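Local coordinates for phosphoacetylglucosamine mutase (Aspergillus lentulus, PDB 5O9X), which interconverts N-acetylglucosamine 6-phosphate and N-acetylglucosamine 1-phosphate, a phosphomutase step on the route to UDP-N-acetylglucosamine, at residues A[287-292]-A[426-432]; A[225-229]-A[240-245]; A[209-215]-A[278-283]; A[302-308]-A[449-455]. The protein carries 1 engineered substitution. The contacts are given in a common frame with arbitrary orientation. Numbering follows the deposited sequence.

Contact 1: residues A[287-292]-A[426-432]; sequences ADRILY and GDAISDM. Unlike the reference sequence in segment 287-292: Leu-291 (reference Val). With G16 (1,6-di-O-phosphono-alpha-D-glucopyranose), chain B.
Ala-428, Ile-290 and Met-432 bury the most surface here. Segment 287-292 passes from a loop into a strand. Asp-427 is the N-cap of helix 428-432; its OD1 accepts weak bonds from Ile-429 N and Ser-430 N, and its OD2 is hydrogen-bonded to Tyr-191 OH. The axes of strand 290-292 and helix 428-432 come within 8.7 Å at 32°. Asp-288 and Ala-428 are in register (CA to CA 4.8 Å). Ala-428 CB lies 3.4 Å from both Ala-287 O and Arg-289 O, and 3.9 Å from Ile-290 CB. Ile-290 (tt) puts CD1 3.4 Å from Met-432 CB. A water bridges Ala-287 O (2.7 Å), Asp-427 OD1 (2.6 Å) and Ile-429 N (3.0 Å). Arg-289 points its CA-to-CB bond away from 426-432; its extended side chain (mttt) donates from NE to G16 O3X (3.0 Å) and from NH2 to G16 O1 (3.2 Å). Apolar helix-on-sheet packing of an alpha/beta domain, with a polar, water-bridged edge at Ala-287 and Asp-427, thus backs the segment whose Arg-289 binds the ligand's 1-phosphate.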
# COMPACT_ATOMS: atom_id res chain seq x y z
N ALA A 287 2.64 4.64 7.00
CA ALA A 287 1.98 3.47 7.63
C ALA A 287 1.06 2.72 6.62
O ALA A 287 -0.09 2.35 6.94
CB ALA A 287 1.21 3.88 8.89
N ASP A 288 1.60 2.47 5.43
CA ASP A 288 0.84 1.67 4.54
C ASP A 288 1.56 0.40 4.06
O ASP A 288 1.15 -0.24 3.07
CB ASP A 288 0.33 2.53 3.38
CG ASP A 288 -1.01 2.00 2.85
OD1 ASP A 288 -1.74 1.27 3.60
OD2 ASP A 288 -1.25 2.23 1.70
N ARG A 289 2.61 0.06 4.77
CA ARG A 289 3.29 -1.25 4.61
C ARG A 289 3.56 -1.77 6.01
O ARG A 289 3.90 -0.97 6.91
CB ARG A 289 4.67 -1.07 3.96
CG ARG A 289 4.59 -0.60 2.51
CD ARG A 289 6.04 -0.55 1.98
NE ARG A 289 6.07 0.08 0.64
CZ ARG A 289 7.15 0.07 -0.13
NH1 ARG A 289 8.26 -0.50 0.30
NH2 ARG A 289 7.16 0.68 -1.30
N ILE A 290 3.48 -3.09 6.17
CA ILE A 290 4.00 -3.69 7.42
C ILE A 290 4.76 -4.98 7.08
O ILE A 290 4.29 -5.76 6.26
CB ILE A 290 2.90 -3.97 8.42
CG1 ILE A 290 3.49 -4.52 9.75
CG2 ILE A 290 1.76 -4.78 7.80
CD1 ILE A 290 2.52 -4.45 10.88
N LEU A 291 5.93 -5.17 7.67
CA LEU A 291 6.39 -6.56 7.91
C LEU A 291 6.83 -6.92 9.22
O LEU A 291 7.04 -6.07 10.04
CB LEU A 291 7.45 -7.02 7.03
CG LEU A 291 8.54 -6.40 6.42
CD1 LEU A 291 7.57 -6.17 5.24
CD2 LEU A 291 9.04 -5.33 7.37
N TYR A 292 6.95 -8.22 9.42
CA TYR A 292 7.27 -8.76 10.73
C TYR A 292 8.63 -9.39 10.65
O TYR A 292 9.07 -9.76 9.55
CB TYR A 292 6.22 -9.93 11.03
CG TYR A 292 5.05 -9.43 11.92
CD1 TYR A 292 3.99 -8.66 11.33
CD2 TYR A 292 5.03 -9.70 13.30
CE1 TYR A 292 2.91 -8.17 12.12
CE2 TYR A 292 3.94 -9.28 14.12
CZ TYR A 292 2.90 -8.50 13.51
OH TYR A 292 1.78 -8.10 14.25
N GLY A 426 -4.88 -1.49 1.25
CA GLY A 426 -4.62 -2.06 2.56
C GLY A 426 -4.36 -1.02 3.61
O GLY A 426 -4.16 0.18 3.30
N ASP A 427 -4.38 -1.47 4.86
CA ASP A 427 -4.07 -0.59 5.99
C ASP A 427 -3.08 -1.34 6.86
O ASP A 427 -3.47 -2.32 7.48
CB ASP A 427 -5.41 -0.25 6.71
CG ASP A 427 -5.20 0.48 8.03
OD1 ASP A 427 -4.06 0.54 8.51
OD2 ASP A 427 -6.17 1.00 8.61
N ALA A 428 -1.82 -0.91 6.93
CA ALA A 428 -0.80 -1.59 7.71
C ALA A 428 -1.11 -1.84 9.20
O ALA A 428 -0.82 -2.92 9.74
CB ALA A 428 0.55 -0.92 7.57
N ILE A 429 -1.71 -0.86 9.87
CA ILE A 429 -1.96 -1.05 11.28
C ILE A 429 -3.11 -2.03 11.49
O ILE A 429 -3.06 -2.81 12.44
CB ILE A 429 -2.25 0.31 11.94
CG1 ILE A 429 -0.92 1.12 11.97
CG2 ILE A 429 -3.01 0.12 13.29
CD1 ILE A 429 -1.00 2.55 12.49
N SER A 430 -4.16 -1.98 10.63
CA SER A 430 -5.25 -2.98 10.69
C SER A 430 -4.69 -4.40 10.36
O SER A 430 -5.04 -5.38 11.02
CB SER A 430 -6.34 -2.50 9.67
OG SER A 430 -7.10 -3.56 9.17
N ASP A 431 -3.80 -4.49 9.36
CA ASP A 431 -3.06 -5.74 9.06
C ASP A 431 -2.23 -6.23 10.25
O ASP A 431 -2.17 -7.44 10.53
CB ASP A 431 -2.16 -5.61 7.86
CG ASP A 431 -2.91 -5.40 6.56
OD1 ASP A 431 -4.13 -5.69 6.43
OD2 ASP A 431 -2.23 -4.92 5.60
N MET A 432 -1.58 -5.33 10.95
CA MET A 432 -0.89 -5.72 12.19
C MET A 432 -1.89 -6.35 13.21
O MET A 432 -1.61 -7.41 13.77
CB MET A 432 -0.31 -4.49 12.77
CG MET A 432 0.72 -4.63 13.83
SD MET A 432 0.38 -3.38 15.12
CE MET A 432 -0.78 -4.59 15.89
C1 G16 B . 4.25 2.08 -3.90
C2 G16 B . 3.05 1.27 -4.37
C3 G16 B . 3.35 -0.26 -4.21
C4 G16 B . 4.62 -0.72 -4.91
C5 G16 B . 5.77 0.12 -4.39
C6 G16 B . 7.05 -0.00 -5.18
O1 G16 B . 4.46 1.84 -2.50
O2 G16 B . 1.80 1.62 -3.71
O3 G16 B . 2.22 -0.93 -4.60
O4 G16 B . 4.98 -2.15 -4.66
O5 G16 B . 5.52 1.54 -4.57
O6 G16 B . 6.74 0.42 -6.58
P G16 B . 7.96 0.50 -7.66
O1P G16 B . 8.73 -0.84 -7.62
O2P G16 B . 8.92 1.62 -7.21
O3P G16 B . 7.37 0.89 -9.03
P' G16 B . 4.41 3.02 -1.37
O1X G16 B . 3.33 4.05 -1.81
O2X G16 B . 5.78 3.78 -1.45
O3X G16 B . 4.31 2.39 -0.03
O HOH W 1 -1.92 1.95 8.95

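Contact 2: residues A[225-229]-A[240-245]; sequences LRELI and IKIVND
Ile-242 packs against helix 225-229, its CD1 lying 3.5 Å from Arg-226 N and 3.8 Å from Arg-226 CB. This is the second half of a beta-alpha-beta unit made of strand 212-215, helix 221-231 and strand 240-243. The helix packs on the strand that follows it. The two axes approach to 10.1 Å and run nearly antiparallel, with a signed crossing angle of -160°. The nearest CA atoms are those of Arg-226 and Ile-242 (7.6 Å) and of Ile-229 and Ile-240 (8.2 Å). Strand 240-243 is extended, and Ile-240 and Ile-242 point toward the helix while Lys-241 and Val-243 point away. Both isoleucines, and Ile-229, adopt the mt rotamer. Ile-229 CD1 sits 3.8 Å from Ile-240 CB and 4.3 Å from Ile-242 CD1. Leu-225 (tp) brings CG to 4.0 Å from Ile-242 CD1, and its CD2 to 4.3 Å from Ile-240 CG2. On the sheet side, Leu-225 and Ile-240 also touch Val-214 of the neighbouring strand. Beyond the strand the chain turns at Asn-244, where phi is positive (55°). This turn brings Asp-245 back toward the helix. The exposed Arg-226 (chi1 to chi3 t, t, m) meets it in a salt bridge beside the apolar patch. Asp-245 OD2 accepts a hydrogen bond from Arg-226 NH2 (2.7 Å) and a weak one from Arg-226 NH1 (3.2 Å).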
# COMPACT_ATOMS: atom_id res chain seq x y z
N LEU A 225 -0.38 5.27 15.98
CA LEU A 225 -0.53 3.92 16.60
C LEU A 225 -0.65 4.12 18.14
O LEU A 225 -1.42 3.41 18.79
CB LEU A 225 0.69 3.04 16.31
CG LEU A 225 0.76 1.67 17.04
CD1 LEU A 225 -0.47 0.89 16.63
CD2 LEU A 225 2.01 1.02 16.49
N ARG A 226 0.19 5.01 18.74
CA ARG A 226 0.09 5.32 20.19
C ARG A 226 -1.33 5.76 20.54
O ARG A 226 -1.83 5.39 21.58
CB ARG A 226 1.09 6.44 20.55
CG ARG A 226 1.00 6.98 22.02
CD ARG A 226 1.90 8.26 22.20
NE ARG A 226 3.10 7.68 21.90
CZ ARG A 226 3.98 7.92 20.95
NH1 ARG A 226 4.11 9.02 20.21
NH2 ARG A 226 4.86 6.96 20.91
N GLU A 227 -1.94 6.59 19.68
CA GLU A 227 -3.32 7.03 19.90
C GLU A 227 -4.34 5.86 19.83
O GLU A 227 -5.21 5.76 20.70
CB GLU A 227 -3.71 8.13 18.89
CG GLU A 227 -4.99 8.95 19.18
CD GLU A 227 -5.05 9.67 20.54
OE1 GLU A 227 -3.99 9.91 21.20
OE2 GLU A 227 -6.20 9.97 20.99
N LEU A 228 -4.23 5.02 18.79
CA LEU A 228 -5.06 3.85 18.62
C LEU A 228 -5.00 2.99 19.90
O LEU A 228 -6.02 2.47 20.31
CB LEU A 228 -4.60 3.00 17.38
CG LEU A 228 -5.28 1.59 17.38
CD1 LEU A 228 -6.79 1.72 17.17
CD2 LEU A 228 -4.58 0.85 16.20
N ILE A 229 -3.81 2.86 20.53
CA ILE A 229 -3.66 1.95 21.68
C ILE A 229 -4.58 2.37 22.87
O ILE A 229 -5.14 1.52 23.56
CB ILE A 229 -2.23 1.93 22.06
CG1 ILE A 229 -1.54 1.04 21.03
CG2 ILE A 229 -1.96 1.31 23.48
CD1 ILE A 229 -0.02 1.12 21.09
N ILE A 240 2.04 -3.59 23.07
CA ILE A 240 2.85 -2.97 21.98
C ILE A 240 3.88 -2.04 22.56
O ILE A 240 3.55 -1.15 23.41
CB ILE A 240 1.95 -2.17 20.99
CG1 ILE A 240 1.06 -3.12 20.19
CG2 ILE A 240 2.82 -1.28 20.01
CD1 ILE A 240 -0.10 -2.50 19.38
N LYS A 241 5.11 -2.16 22.06
CA LYS A 241 6.11 -1.18 22.34
C LYS A 241 6.39 -0.46 21.03
O LYS A 241 6.48 -1.14 19.98
CB LYS A 241 7.39 -1.85 22.81
CG LYS A 241 7.16 -2.93 23.87
CD LYS A 241 6.98 -2.38 25.28
CE LYS A 241 6.61 -3.47 26.32
NZ LYS A 241 5.95 -2.87 27.55
N ILE A 242 6.56 0.88 21.07
CA ILE A 242 6.76 1.67 19.86
C ILE A 242 8.17 2.10 19.89
O ILE A 242 8.67 2.52 20.97
CB ILE A 242 5.81 2.92 19.83
CG1 ILE A 242 4.36 2.41 19.51
CG2 ILE A 242 6.28 3.95 18.77
CD1 ILE A 242 3.26 3.50 19.63
N VAL A 243 8.90 1.92 18.79
CA VAL A 243 10.25 2.48 18.63
C VAL A 243 10.27 3.31 17.34
O VAL A 243 9.41 3.04 16.44
CB VAL A 243 11.45 1.43 18.65
CG1 VAL A 243 11.53 0.71 20.02
CG2 VAL A 243 11.35 0.35 17.50
N ASN A 244 11.23 4.26 17.21
CA ASN A 244 11.32 5.13 16.03
C ASN A 244 10.03 5.85 15.75
O ASN A 244 9.33 5.61 14.74
CB ASN A 244 11.77 4.31 14.79
CG ASN A 244 12.98 3.45 15.10
OD1 ASN A 244 13.92 3.94 15.72
ND2 ASN A 244 12.98 2.16 14.69
N ASP A 245 9.68 6.78 16.65
CA ASP A 245 8.55 7.63 16.40
C ASP A 245 9.01 9.08 16.29
O ASP A 245 8.27 10.01 16.69
CB ASP A 245 7.48 7.40 17.53
CG ASP A 245 7.94 7.96 18.90
OD1 ASP A 245 9.10 8.38 19.02
OD2 ASP A 245 7.13 8.04 19.83

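Contact 3: residues A[209-215]-A[278-283]; sequences KGSLTVD and DRCASL
Strands 212-215 and 279-283, inner neighbours in a mixed five-stranded sheet, run parallel, with axes 4.6 Å apart and crossing at -22°. Thr-213 pairs with Cys-280, Val-214 with Ala-281 and Asp-215 with Ser-282. Four backbone bonds join them: Thr-213 N to Arg-279 O (3.0 Å), Ala-281 N to Thr-213 O (3.0 Å), Asp-215 N to Ala-281 O (2.9 Å) and Leu-283 N to Asp-215 O (2.9 Å). On the face of Leu-212, Val-214 and Ala-281, apolar contacts join Leu-212 CD1 to Ala-281 CB (4.3 Å) and Val-214 CG1 to Leu-283 CG (3.9 Å). On the other face Ser-282 OG donates to Asp-215 OD2 (2.6 Å). Ahead of the paired strands Arg-279 (ttp) and a water take over. Its NH1 donates to Lys-209 O (2.8 Å) and NH2 to Gly-210 O (3.1 Å); the water joins Ser-211 O to Arg-279 N. The Arg-279 charge is thus met by two carbonyls and a Glu-436 salt bridge, the Asp-215 carboxylate by Ser-282 OG.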
# COMPACT_ATOMS: atom_id res chain seq x y z
N LYS A 209 0.19 -13.57 23.08
CA LYS A 209 1.23 -13.90 24.02
C LYS A 209 2.48 -13.16 23.51
O LYS A 209 2.78 -13.20 22.28
CB LYS A 209 1.36 -15.45 24.00
CG LYS A 209 2.71 -16.07 24.35
CD LYS A 209 2.88 -16.34 25.86
CE LYS A 209 4.35 -16.56 26.25
NZ LYS A 209 5.27 -15.48 25.74
N GLY A 210 3.22 -12.58 24.47
CA GLY A 210 4.49 -11.89 24.31
C GLY A 210 4.23 -10.48 23.73
O GLY A 210 3.19 -10.22 23.12
N SER A 211 5.21 -9.63 23.84
CA SER A 211 5.10 -8.25 23.38
C SER A 211 5.22 -8.22 21.84
O SER A 211 5.76 -9.19 21.22
CB SER A 211 6.24 -7.44 23.99
OG SER A 211 7.49 -8.03 23.68
N LEU A 212 4.83 -7.07 21.28
CA LEU A 212 5.06 -6.74 19.90
C LEU A 212 5.85 -5.40 19.88
O LEU A 212 5.37 -4.42 20.43
CB LEU A 212 3.67 -6.66 19.16
CG LEU A 212 3.83 -6.07 17.69
CD1 LEU A 212 4.58 -7.04 16.76
CD2 LEU A 212 2.47 -5.84 17.09
N THR A 213 7.03 -5.38 19.28
CA THR A 213 7.85 -4.14 19.19
C THR A 213 7.74 -3.58 17.74
O THR A 213 8.24 -4.21 16.78
CB THR A 213 9.34 -4.40 19.60
OG1 THR A 213 9.33 -5.03 20.90
CG2 THR A 213 10.23 -3.07 19.67
N VAL A 214 7.14 -2.40 17.60
CA VAL A 214 6.75 -1.88 16.29
C VAL A 214 7.61 -0.65 16.00
O VAL A 214 7.57 0.43 16.70
CB VAL A 214 5.24 -1.42 16.22
CG1 VAL A 214 4.91 -0.94 14.81
CG2 VAL A 214 4.30 -2.56 16.59
N ASP A 215 8.47 -0.83 15.01
CA ASP A 215 9.29 0.27 14.42
C ASP A 215 8.38 1.08 13.55
O ASP A 215 7.87 0.59 12.53
CB ASP A 215 10.44 -0.38 13.64
CG ASP A 215 11.01 0.49 12.54
OD1 ASP A 215 11.00 1.74 12.68
OD2 ASP A 215 11.52 -0.13 11.52
N ASP A 278 11.95 -11.78 20.63
CA ASP A 278 10.94 -10.72 20.65
C ASP A 278 10.23 -10.67 19.26
O ASP A 278 10.92 -10.59 18.22
CB ASP A 278 11.56 -9.36 20.93
CG ASP A 278 11.85 -9.14 22.43
OD1 ASP A 278 11.34 -9.94 23.27
OD2 ASP A 278 12.56 -8.16 22.73
N ARG A 279 8.89 -10.64 19.25
CA ARG A 279 8.16 -10.52 17.96
C ARG A 279 8.21 -9.02 17.58
O ARG A 279 7.82 -8.19 18.41
CB ARG A 279 6.71 -10.93 18.16
CG ARG A 279 5.80 -10.90 16.90
CD ARG A 279 4.52 -11.64 17.20
NE ARG A 279 3.56 -10.93 18.13
CZ ARG A 279 3.39 -11.20 19.45
NH1 ARG A 279 4.16 -12.10 20.06
NH2 ARG A 279 2.50 -10.51 20.15
N CYS A 280 8.70 -8.71 16.36
CA CYS A 280 8.79 -7.30 15.91
C CYS A 280 8.04 -7.09 14.60
O CYS A 280 7.83 -8.03 13.82
CB CYS A 280 10.26 -6.96 15.65
SG CYS A 280 11.29 -7.12 17.16
N ALA A 281 7.78 -5.82 14.29
CA ALA A 281 7.26 -5.45 12.96
C ALA A 281 7.73 -4.05 12.62
O ALA A 281 8.13 -3.28 13.51
CB ALA A 281 5.75 -5.53 12.96
N SER A 282 7.75 -3.73 11.33
CA SER A 282 8.10 -2.37 10.93
C SER A 282 7.02 -1.84 10.02
O SER A 282 6.61 -2.53 9.10
CB SER A 282 9.39 -2.43 10.13
OG SER A 282 10.53 -2.47 11.01
N LEU A 283 6.54 -0.61 10.29
CA LEU A 283 5.67 0.10 9.37
C LEU A 283 6.56 0.96 8.48
O LEU A 283 7.74 1.05 8.71
CB LEU A 283 4.82 1.13 10.19
CG LEU A 283 3.94 0.51 11.28
CD1 LEU A 283 3.14 1.59 12.01
CD2 LEU A 283 3.01 -0.57 10.66
O HOH W 2 8.67 -7.62 21.11
O HOH W 3 7.41 -11.28 21.62
O HOH W 4 11.65 -5.40 22.12

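Contact 4: residues A[302-308]-A[449-455]; sequences RLLDGDR and WLATYTD
Trp-449 lies in helix 446-451. Its NE1 donates to Arg-308 O (3.0 Å), and Leu-304 CD2 sits over its five-membered ring in a CH-pi contact, 4.0 Å from the centroid. The nearest CA atoms are those of Leu-304 and Leu-450 (7.0 Å) and of Arg-308 and Trp-449 (8.0 Å). Leu-450 (tp) follows, with CD2 3.6 Å from Arg-302 CG and CD1 3.9 Å from Leu-304 CD2. Its O accepts from Arg-308 NH1 (2.9 Å). Thr-452 OG1 takes a weak bond from Arg-308 NH1 (3.0 Å) and donates to Trp-449 O (2.7 Å). Extended Tyr-453 (-157°/162°) accepts at O from Arg-308 NH1 (2.9 Å) and NH2 (2.8 Å). Its ring stacks flat on the Arg-308 guanidinium, centres 3.6 Å apart and planes at 10°, a cation-pi contact; Leu-450 CD1 lies over the opposite face of the guanidinium. Asp-455 OD2 forms a salt bridge with Arg-308 NH2 (3.2 Å). Waters link Asp-455 to Leu-303 O and to Asp-305, N-cap of the helix carrying Arg-308 (mmt). Edge strand 302-304 precedes helix 306-308. Arg-308 is thus held in a pocket of backbone carbonyls, tyrosine and aspartate, at a strand-to-helix junction of the phosphohexomutase alpha/beta fold.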
# COMPACT_ATOMS: atom_id res chain seq x y z
N ARG A 302 15.19 -13.29 11.12
CA ARG A 302 14.27 -13.99 10.19
C ARG A 302 13.16 -13.03 9.81
O ARG A 302 12.56 -12.40 10.66
CB ARG A 302 13.61 -15.22 10.84
CG ARG A 302 14.63 -16.18 11.49
CD ARG A 302 15.56 -16.78 10.40
NE ARG A 302 16.48 -17.76 10.98
CZ ARG A 302 17.34 -18.49 10.27
NH1 ARG A 302 17.46 -18.33 8.94
NH2 ARG A 302 18.13 -19.36 10.92
N LEU A 303 12.89 -12.97 8.54
CA LEU A 303 11.97 -11.99 8.00
C LEU A 303 10.63 -12.64 7.73
O LEU A 303 10.59 -13.73 7.16
CB LEU A 303 12.52 -11.41 6.65
CG LEU A 303 11.59 -10.45 5.87
CD1 LEU A 303 11.26 -9.19 6.69
CD2 LEU A 303 12.24 -10.20 4.47
N LEU A 304 9.53 -11.96 8.11
CA LEU A 304 8.19 -12.42 7.82
C LEU A 304 7.52 -11.37 7.02
O LEU A 304 6.84 -10.52 7.59
CB LEU A 304 7.34 -12.81 9.05
CG LEU A 304 7.98 -13.96 9.89
CD1 LEU A 304 7.60 -13.84 11.41
CD2 LEU A 304 7.56 -15.29 9.33
N ASP A 305 7.62 -11.48 5.69
CA ASP A 305 7.27 -10.31 4.84
C ASP A 305 5.81 -10.33 4.36
O ASP A 305 5.02 -11.12 4.89
CB ASP A 305 8.25 -10.20 3.64
CG ASP A 305 8.08 -11.38 2.60
OD1 ASP A 305 7.11 -12.20 2.64
OD2 ASP A 305 8.93 -11.46 1.68
N GLY A 306 5.45 -9.50 3.35
CA GLY A 306 4.03 -9.46 2.90
C GLY A 306 3.41 -10.78 2.50
O GLY A 306 2.20 -11.04 2.76
N ASP A 307 4.19 -11.63 1.82
CA ASP A 307 3.63 -12.94 1.44
C ASP A 307 3.44 -13.87 2.59
O ASP A 307 2.56 -14.74 2.57
CB ASP A 307 4.51 -13.56 0.39
CG ASP A 307 4.47 -12.72 -0.87
OD1 ASP A 307 3.40 -12.66 -1.53
OD2 ASP A 307 5.49 -12.05 -1.17
N ARG A 308 4.25 -13.71 3.63
CA ARG A 308 3.98 -14.44 4.89
C ARG A 308 2.68 -14.01 5.54
O ARG A 308 2.01 -14.87 6.10
CB ARG A 308 5.07 -14.22 6.00
CG ARG A 308 6.37 -14.80 5.55
CD ARG A 308 6.31 -16.31 5.87
NE ARG A 308 7.59 -16.84 5.47
CZ ARG A 308 8.08 -18.03 5.73
NH1 ARG A 308 7.32 -18.95 6.34
NH2 ARG A 308 9.32 -18.32 5.30
N TRP A 449 5.08 -19.73 12.62
CA TRP A 449 4.74 -19.03 11.41
C TRP A 449 5.91 -19.13 10.39
O TRP A 449 5.68 -19.41 9.22
CB TRP A 449 4.46 -17.53 11.78
CG TRP A 449 3.97 -16.65 10.63
CD1 TRP A 449 3.59 -17.03 9.34
CD2 TRP A 449 3.82 -15.23 10.68
NE1 TRP A 449 3.19 -15.91 8.63
CE2 TRP A 449 3.34 -14.79 9.42
CE3 TRP A 449 4.08 -14.28 11.68
CZ2 TRP A 449 3.12 -13.42 9.13
CZ3 TRP A 449 3.82 -12.93 11.39
CH2 TRP A 449 3.36 -12.51 10.14
N LEU A 450 7.14 -18.91 10.84
CA LEU A 450 8.31 -19.08 9.96
C LEU A 450 8.41 -20.51 9.38
O LEU A 450 8.74 -20.67 8.18
CB LEU A 450 9.63 -18.67 10.65
CG LEU A 450 10.91 -18.60 9.74
CD1 LEU A 450 10.84 -17.34 8.89
CD2 LEU A 450 12.10 -18.60 10.66
N ALA A 451 7.99 -21.51 10.17
CA ALA A 451 8.13 -22.90 9.76
C ALA A 451 7.12 -23.33 8.70
O ALA A 451 7.34 -24.37 8.03
CB ALA A 451 8.12 -23.83 11.03
N THR A 452 6.09 -22.53 8.41
CA THR A 452 5.15 -22.85 7.34
C THR A 452 5.82 -23.22 6.01
O THR A 452 5.39 -24.16 5.33
CB THR A 452 4.11 -21.73 7.09
OG1 THR A 452 4.76 -20.45 6.86
CG2 THR A 452 3.16 -21.53 8.33
N TYR A 453 6.82 -22.43 5.59
CA TYR A 453 7.61 -22.73 4.39
C TYR A 453 8.95 -22.00 4.57
O TYR A 453 9.09 -21.12 5.42
CB TYR A 453 6.86 -22.33 3.11
CG TYR A 453 6.57 -20.81 2.98
CD1 TYR A 453 7.57 -19.91 2.50
CD2 TYR A 453 5.30 -20.29 3.35
CE1 TYR A 453 7.30 -18.50 2.37
CE2 TYR A 453 5.02 -18.91 3.23
CZ TYR A 453 5.99 -18.05 2.72
OH TYR A 453 5.63 -16.76 2.62
N THR A 454 9.97 -22.39 3.81
CA THR A 454 11.26 -21.71 3.88
C THR A 454 11.47 -20.88 2.63
O THR A 454 11.45 -21.42 1.51
CB THR A 454 12.40 -22.72 4.10
OG1 THR A 454 12.15 -23.44 5.34
CG2 THR A 454 13.78 -22.01 4.26
N ASP A 455 11.69 -19.57 2.82
CA ASP A 455 11.95 -18.68 1.68
C ASP A 455 13.21 -19.11 0.94
O ASP A 455 14.20 -19.48 1.54
CB ASP A 455 12.17 -17.23 2.22
CG ASP A 455 10.85 -16.51 2.55
OD1 ASP A 455 9.95 -16.55 1.70
OD2 ASP A 455 10.70 -15.90 3.65
O HOH W 5 11.95 -15.69 5.74
O HOH W 6 9.40 -13.68 4.51
O HOH W 7 7.53 -15.14 1.94

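Contacts 1 to 4 all reach one mixed sheet, ordered 240-243, 212-215, 279-283, 290-295, 301-304. Contact 2 packs a helix on one edge strand, contact 3 pairs inner strands, and contact 4 holds the other edge. Contacts 2 and 4 lie 24 Å apart between centres. Contact 1 bridges between them. Ile-429 CG2 is 3.4 Å from Leu-228 CD2 of contact 2. Tyr-292 CE2 is 3.5 Å from Leu-212 CD1 of contact 3, and Tyr-292 meets Trp-449 of contact 4 edge-to-face. Of the four contacts, contact 1 alone holds a residue of the G16 pocket, Arg-289, which hydrogen-bonds the ligand. The side chains of Leu-283 and Asp-307 stay about 10 and 11 Å from the ligand.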